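Local coordinates for ribose 5-phosphate isomerase B (Anaplasma phagocytophilum, PDB 4EM8), which probably interconverts ribose 5-phosphate and ribulose 5-phosphate, as a sugar-phosphate isomerase of the LacAB/RpiB family, at residues Asp49-Val61 against Gly76-Arg88. Sequence-based numbering, arbitrary orientation.
Sequences DYPDYVHDVVREV and GMSIAANRHKNIR
V58 lays its CG2 methyl over one face of the H84 imidazole, a CH-pi contact with the methyl carbon 3.8 Å from the ring centroid and only 4° off the ring normal. The pair belongs to a Rossmann-like alpha/beta/alpha sandwich, in which the short helix 55-58 and the 3-10 turn before it lie beside helix 75-81 and the turns that follow it, with strand 66-71 running between them in sequence. V54, just ahead of helix 55-58, packs against helix 75-81. Its CG2 meets M77 SD at 3.5 Å and A80 CB at 3.8 Å, the valine and methionine side chains running past one another in opposite senses. Bent at chi2 (-58°), M77 brings its CE beside Y50 CB, while its side chain also touches L69 and C71 of strand 66-71; C71 is the predicted proton acceptor. At this end of the contact the Y50 ring leans obliquely on the backbone of G76, one of the residues predicted to bind D-ribulose 5-phosphate, with CE1 3.3 Å from G76 CA. R142 of the second subunit also packs on Y50. Toward the other end, the I87 side chain crosses those of V58 and V61, and its CD1 lies 3.6 Å from the CB of each valine. Beyond it, at the exposed margin, N86 ND2 gives a weak hydrogen bond to V58 O, 3.4 Å long with an N-H...O angle of 151°.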
loop_
_atom_site.group_PDB
_atom_site.type_symbol
_atom_site.label_atom_id
_atom_site.label_comp_id
_atom_site.label_asym_id
_atom_site.label_seq_id
_atom_site.Cartn_x
_atom_site.Cartn_y
_atom_site.Cartn_z
ATOM N N ASP A 49 -17.238 7.776 -3.469
ATOM C CA ASP A 49 -15.976 7.363 -4.078
ATOM C C ASP A 49 -14.801 7.624 -3.115
ATOM O O ASP A 49 -14.527 8.779 -2.764
ATOM C CB ASP A 49 -15.759 8.119 -5.403
ATOM C CG ASP A 49 -16.793 7.764 -6.468
ATOM O OD1 ASP A 49 -17.415 6.681 -6.409
ATOM O OD2 ASP A 49 -16.959 8.582 -7.368
ATOM N N TYR A 50 -14.122 6.564 -2.673
ATOM C CA TYR A 50 -13.055 6.715 -1.666
ATOM C C TYR A 50 -12.037 7.799 -2.014
ATOM O O TYR A 50 -11.605 8.532 -1.122
ATOM C CB TYR A 50 -12.383 5.360 -1.296
ATOM C CG TYR A 50 -11.788 4.616 -2.466
ATOM C CD1 TYR A 50 -10.483 4.860 -2.876
ATOM C CD2 TYR A 50 -12.538 3.684 -3.181
ATOM C CE1 TYR A 50 -9.942 4.200 -3.974
ATOM C CE2 TYR A 50 -12.002 3.003 -4.282
ATOM C CZ TYR A 50 -10.715 3.278 -4.685
ATOM O OH TYR A 50 -10.184 2.616 -5.770
ATOM N N PRO A 51 -11.671 7.953 -3.302
ATOM C CA PRO A 51 -10.663 8.996 -3.581
ATOM C C PRO A 51 -11.042 10.432 -3.174
ATOM O O PRO A 51 -10.153 11.237 -2.867
ATOM C CB PRO A 51 -10.490 8.915 -5.104
ATOM C CG PRO A 51 -10.895 7.520 -5.462
ATOM C CD PRO A 51 -12.026 7.217 -4.535
ATOM N N ASP A 52 -12.337 10.744 -3.163
ATOM C CA ASP A 52 -12.788 12.065 -2.773
ATOM C C ASP A 52 -12.629 12.361 -1.273
ATOM O O ASP A 52 -12.727 13.505 -0.872
ATOM C CB ASP A 52 -14.252 12.268 -3.176
ATOM C CG ASP A 52 -14.455 12.236 -4.674
ATOM O OD1 ASP A 52 -13.562 12.647 -5.429
ATOM O OD2 ASP A 52 -15.517 11.793 -5.105
ATOM N N TYR A 53 -12.398 11.344 -0.453
ATOM C CA TYR A 53 -12.325 11.516 1.015
ATOM C C TYR A 53 -10.895 11.456 1.601
ATOM O O TYR A 53 -10.686 11.460 2.817
ATOM C CB TYR A 53 -13.313 10.539 1.666
ATOM C CG TYR A 53 -14.724 11.000 1.396
ATOM C CD1 TYR A 53 -15.368 10.655 0.212
ATOM C CD2 TYR A 53 -15.373 11.842 2.276
ATOM C CE1 TYR A 53 -16.640 11.107 -0.062
ATOM C CE2 TYR A 53 -16.644 12.308 2.013
ATOM C CZ TYR A 53 -17.270 11.917 0.841
ATOM O OH TYR A 53 -18.512 12.366 0.547
ATOM N N VAL A 54 -9.910 11.489 0.722
ATOM C CA VAL A 54 -8.494 11.455 1.110
ATOM C C VAL A 54 -7.908 12.857 1.382
ATOM O O VAL A 54 -7.140 13.073 2.329
ATOM C CB VAL A 54 -7.700 10.715 0.001
ATOM C CG1 VAL A 54 -6.200 10.832 0.207
ATOM C CG2 VAL A 54 -8.144 9.239 -0.053
ATOM N N HIS A 55 -8.284 13.812 0.560
ATOM C CA HIS A 55 -7.664 15.137 0.595
ATOM C C HIS A 55 -7.711 15.814 1.936
ATOM O O HIS A 55 -6.712 16.342 2.410
ATOM C CB HIS A 55 -8.293 16.024 -0.476
ATOM C CG HIS A 55 -8.157 15.459 -1.863
ATOM N ND1 HIS A 55 -9.119 14.710 -2.436
ATOM C CD2 HIS A 55 -7.104 15.524 -2.780
ATOM C CE1 HIS A 55 -8.713 14.332 -3.667
ATOM N NE2 HIS A 55 -7.481 14.832 -3.874
ATOM N N ASP A 56 -8.866 15.800 2.574
ATOM C CA ASP A 56 -9.014 16.465 3.854
ATOM C C ASP A 56 -8.171 15.869 4.970
ATOM O O ASP A 56 -7.825 16.574 5.922
ATOM C CB ASP A 56 -10.471 16.438 4.282
ATOM C CG ASP A 56 -11.292 17.506 3.619
ATOM O OD1 ASP A 56 -10.743 18.374 2.896
ATOM O OD2 ASP A 56 -12.512 17.474 3.838
ATOM N N VAL A 57 -7.869 14.577 4.868
ATOM C CA VAL A 57 -7.032 13.909 5.842
ATOM C C VAL A 57 -5.564 14.219 5.561
ATOM O O VAL A 57 -4.846 14.735 6.431
ATOM C CB VAL A 57 -7.339 12.393 5.828
ATOM C CG1 VAL A 57 -6.357 11.575 6.662
ATOM C CG2 VAL A 57 -8.749 12.158 6.355
ATOM N N VAL A 58 -5.114 13.940 4.342
ATOM C CA VAL A 58 -3.693 14.099 4.022
ATOM C C VAL A 58 -3.213 15.562 4.137
ATOM O O VAL A 58 -2.054 15.805 4.481
ATOM C CB VAL A 58 -3.338 13.549 2.629
ATOM C CG1 VAL A 58 -3.761 12.087 2.554
ATOM C CG2 VAL A 58 -3.926 14.395 1.496
ATOM N N ARG A 59 -4.112 16.511 3.897
ATOM C CA ARG A 59 -3.810 17.956 4.104
ATOM C C ARG A 59 -3.387 18.211 5.543
ATOM O O ARG A 59 -2.607 19.104 5.785
ATOM C CB ARG A 59 -5.033 18.845 3.819
ATOM C CG ARG A 59 -4.872 19.795 2.628
ATOM C CD ARG A 59 -5.987 20.836 2.508
ATOM N NE ARG A 59 -7.304 20.272 2.156
ATOM C CZ ARG A 59 -7.659 19.797 0.951
ATOM N NH1 ARG A 59 -8.888 19.331 0.772
ATOM N NH2 ARG A 59 -6.808 19.763 -0.078
ATOM N N GLU A 60 -3.918 17.436 6.497
ATOM C CA GLU A 60 -3.673 17.712 7.912
ATOM C C GLU A 60 -2.576 16.858 8.550
ATOM O O GLU A 60 -2.167 17.121 9.675
ATOM C CB GLU A 60 -4.966 17.563 8.729
ATOM C CG GLU A 60 -6.131 18.418 8.237
ATOM C CD GLU A 60 -5.899 19.902 8.385
ATOM O OE1 GLU A 60 -6.617 20.663 7.713
ATOM O OE2 GLU A 60 -5.001 20.324 9.154
ATOM N N VAL A 61 -2.109 15.839 7.841
ATOM C CA VAL A 61 -1.094 14.920 8.375
ATOM C C VAL A 61 0.273 15.600 8.538
ATOM O O VAL A 61 0.680 16.389 7.691
ATOM C CB VAL A 61 -0.989 13.653 7.494
ATOM C CG1 VAL A 61 0.176 12.764 7.929
ATOM C CG2 VAL A 61 -2.300 12.893 7.558
ATOM N N GLY A 76 -7.517 0.825 -2.183
ATOM C CA GLY A 76 -7.728 2.096 -2.860
ATOM C C GLY A 76 -7.319 3.314 -2.052
ATOM O O GLY A 76 -6.718 4.253 -2.596
ATOM N N MET A 77 -7.644 3.312 -0.768
ATOM C CA MET A 77 -7.192 4.398 0.107
ATOM C C MET A 77 -5.662 4.497 0.162
ATOM O O MET A 77 -5.110 5.593 0.161
ATOM C CB MET A 77 -7.746 4.226 1.524
ATOM C CG MET A 77 -9.241 4.591 1.669
ATOM S SD MET A 77 -9.538 6.290 1.158
ATOM C CE MET A 77 -11.054 6.647 2.081
ATOM N N SER A 78 -4.969 3.363 0.234
ATOM C CA SER A 78 -3.481 3.421 0.302
ATOM C C SER A 78 -2.862 3.973 -0.972
ATOM O O SER A 78 -1.950 4.800 -0.922
ATOM C CB SER A 78 -2.867 2.081 0.699
ATOM O OG SER A 78 -3.375 1.059 -0.120
ATOM N N ILE A 79 -3.407 3.587 -2.120
ATOM C CA ILE A 79 -2.973 4.148 -3.401
ATOM C C ILE A 79 -3.179 5.678 -3.424
ATOM O O ILE A 79 -2.269 6.430 -3.765
ATOM C CB ILE A 79 -3.744 3.521 -4.589
ATOM C CG1 ILE A 79 -3.363 2.046 -4.792
ATOM C CG2 ILE A 79 -3.472 4.291 -5.885
ATOM C CD1 ILE A 79 -4.340 1.304 -5.707
ATOM N N ALA A 80 -4.388 6.122 -3.085
ATOM C CA ALA A 80 -4.750 7.516 -3.144
ATOM C C ALA A 80 -3.947 8.370 -2.157
ATOM O O ALA A 80 -3.556 9.484 -2.489
ATOM C CB ALA A 80 -6.255 7.670 -2.898
ATOM N N ALA A 81 -3.734 7.847 -0.945
ATOM C CA ALA A 81 -2.925 8.506 0.126
ATOM C C ALA A 81 -1.507 8.774 -0.299
ATOM O O ALA A 81 -0.974 9.889 -0.057
ATOM C CB ALA A 81 -2.879 7.614 1.401
ATOM N N ASN A 82 -0.898 7.772 -0.958
ATOM C CA ASN A 82 0.524 7.828 -1.297
ATOM C C ASN A 82 0.852 8.624 -2.547
ATOM O O ASN A 82 2.014 8.727 -2.940
ATOM C CB ASN A 82 1.118 6.431 -1.332
ATOM C CG ASN A 82 1.334 5.910 0.052
ATOM O OD1 ASN A 82 1.764 6.680 0.915
ATOM N ND2 ASN A 82 1.012 4.627 0.303
ATOM N N ARG A 83 -0.180 9.187 -3.148
ATOM C CA ARG A 83 -0.039 10.231 -4.181
ATOM C C ARG A 83 0.667 11.486 -3.669
ATOM O O ARG A 83 1.241 12.215 -4.469
ATOM C CB ARG A 83 -1.419 10.612 -4.776
ATOM C CG ARG A 83 -2.114 9.499 -5.541
ATOM C CD ARG A 83 -1.639 9.419 -6.964
ATOM N NE ARG A 83 -2.397 8.454 -7.774
ATOM C CZ ARG A 83 -2.096 7.152 -7.933
ATOM N NH1 ARG A 83 -1.052 6.600 -7.323
ATOM N NH2 ARG A 83 -2.835 6.393 -8.756
ATOM N N HIS A 84 0.644 11.722 -2.352
ATOM C CA HIS A 84 1.206 12.931 -1.749
ATOM C C HIS A 84 2.540 12.666 -1.073
ATOM O O HIS A 84 2.707 11.704 -0.291
ATOM C CB HIS A 84 0.189 13.507 -0.759
ATOM C CG HIS A 84 -1.196 13.612 -1.333
ATOM N ND1 HIS A 84 -1.679 14.763 -1.837
ATOM C CD2 HIS A 84 -2.184 12.640 -1.541
ATOM C CE1 HIS A 84 -2.921 14.549 -2.329
ATOM N NE2 HIS A 84 -3.234 13.246 -2.128
ATOM N N LYS A 85 3.506 13.528 -1.374
ATOM C CA LYS A 85 4.892 13.357 -0.895
ATOM C C LYS A 85 5.104 13.451 0.628
ATOM O O LYS A 85 6.132 12.993 1.132
ATOM C CB LYS A 85 5.836 14.337 -1.621
ATOM C CG LYS A 85 5.842 14.146 -3.138
ATOM C CD LYS A 85 6.910 14.947 -3.876
ATOM C CE LYS A 85 7.010 14.472 -5.335
ATOM N NZ LYS A 85 8.242 14.897 -6.044
ATOM N N ASN A 86 4.163 14.031 1.359
ATOM C CA ASN A 86 4.294 14.144 2.821
ATOM C C ASN A 86 3.695 12.903 3.503
ATOM O O ASN A 86 3.802 12.782 4.695
ATOM C CB ASN A 86 3.591 15.394 3.376
ATOM C CG ASN A 86 2.107 15.451 3.025
ATOM O OD1 ASN A 86 1.713 15.096 1.923
ATOM N ND2 ASN A 86 1.275 15.914 3.967
ATOM N N ILE A 87 3.047 12.034 2.724
ATOM C CA ILE A 87 2.282 10.923 3.232
ATOM C C ILE A 87 2.995 9.615 3.003
ATOM O O ILE A 87 3.520 9.323 1.892
ATOM C CB ILE A 87 0.902 10.824 2.553
ATOM C CG1 ILE A 87 0.057 12.097 2.766
ATOM C CG2 ILE A 87 0.150 9.602 3.067
ATOM C CD1 ILE A 87 -0.227 12.505 4.212
ATOM N N ARG A 88 2.972 8.791 4.053
ATOM C CA ARG A 88 3.526 7.449 3.996
ATOM C C ARG A 88 2.479 6.525 4.568
ATOM O O ARG A 88 2.408 6.335 5.801
ATOM C CB ARG A 88 4.855 7.374 4.767
ATOM C CG ARG A 88 5.919 8.284 4.157
ATOM C CD ARG A 88 7.228 8.294 4.930
ATOM N NE ARG A 88 7.026 8.799 6.276
ATOM C CZ ARG A 88 6.914 10.091 6.580
ATOM N NH1 ARG A 88 7.025 11.007 5.635
ATOM N NH2 ARG A 88 6.703 10.466 7.830
#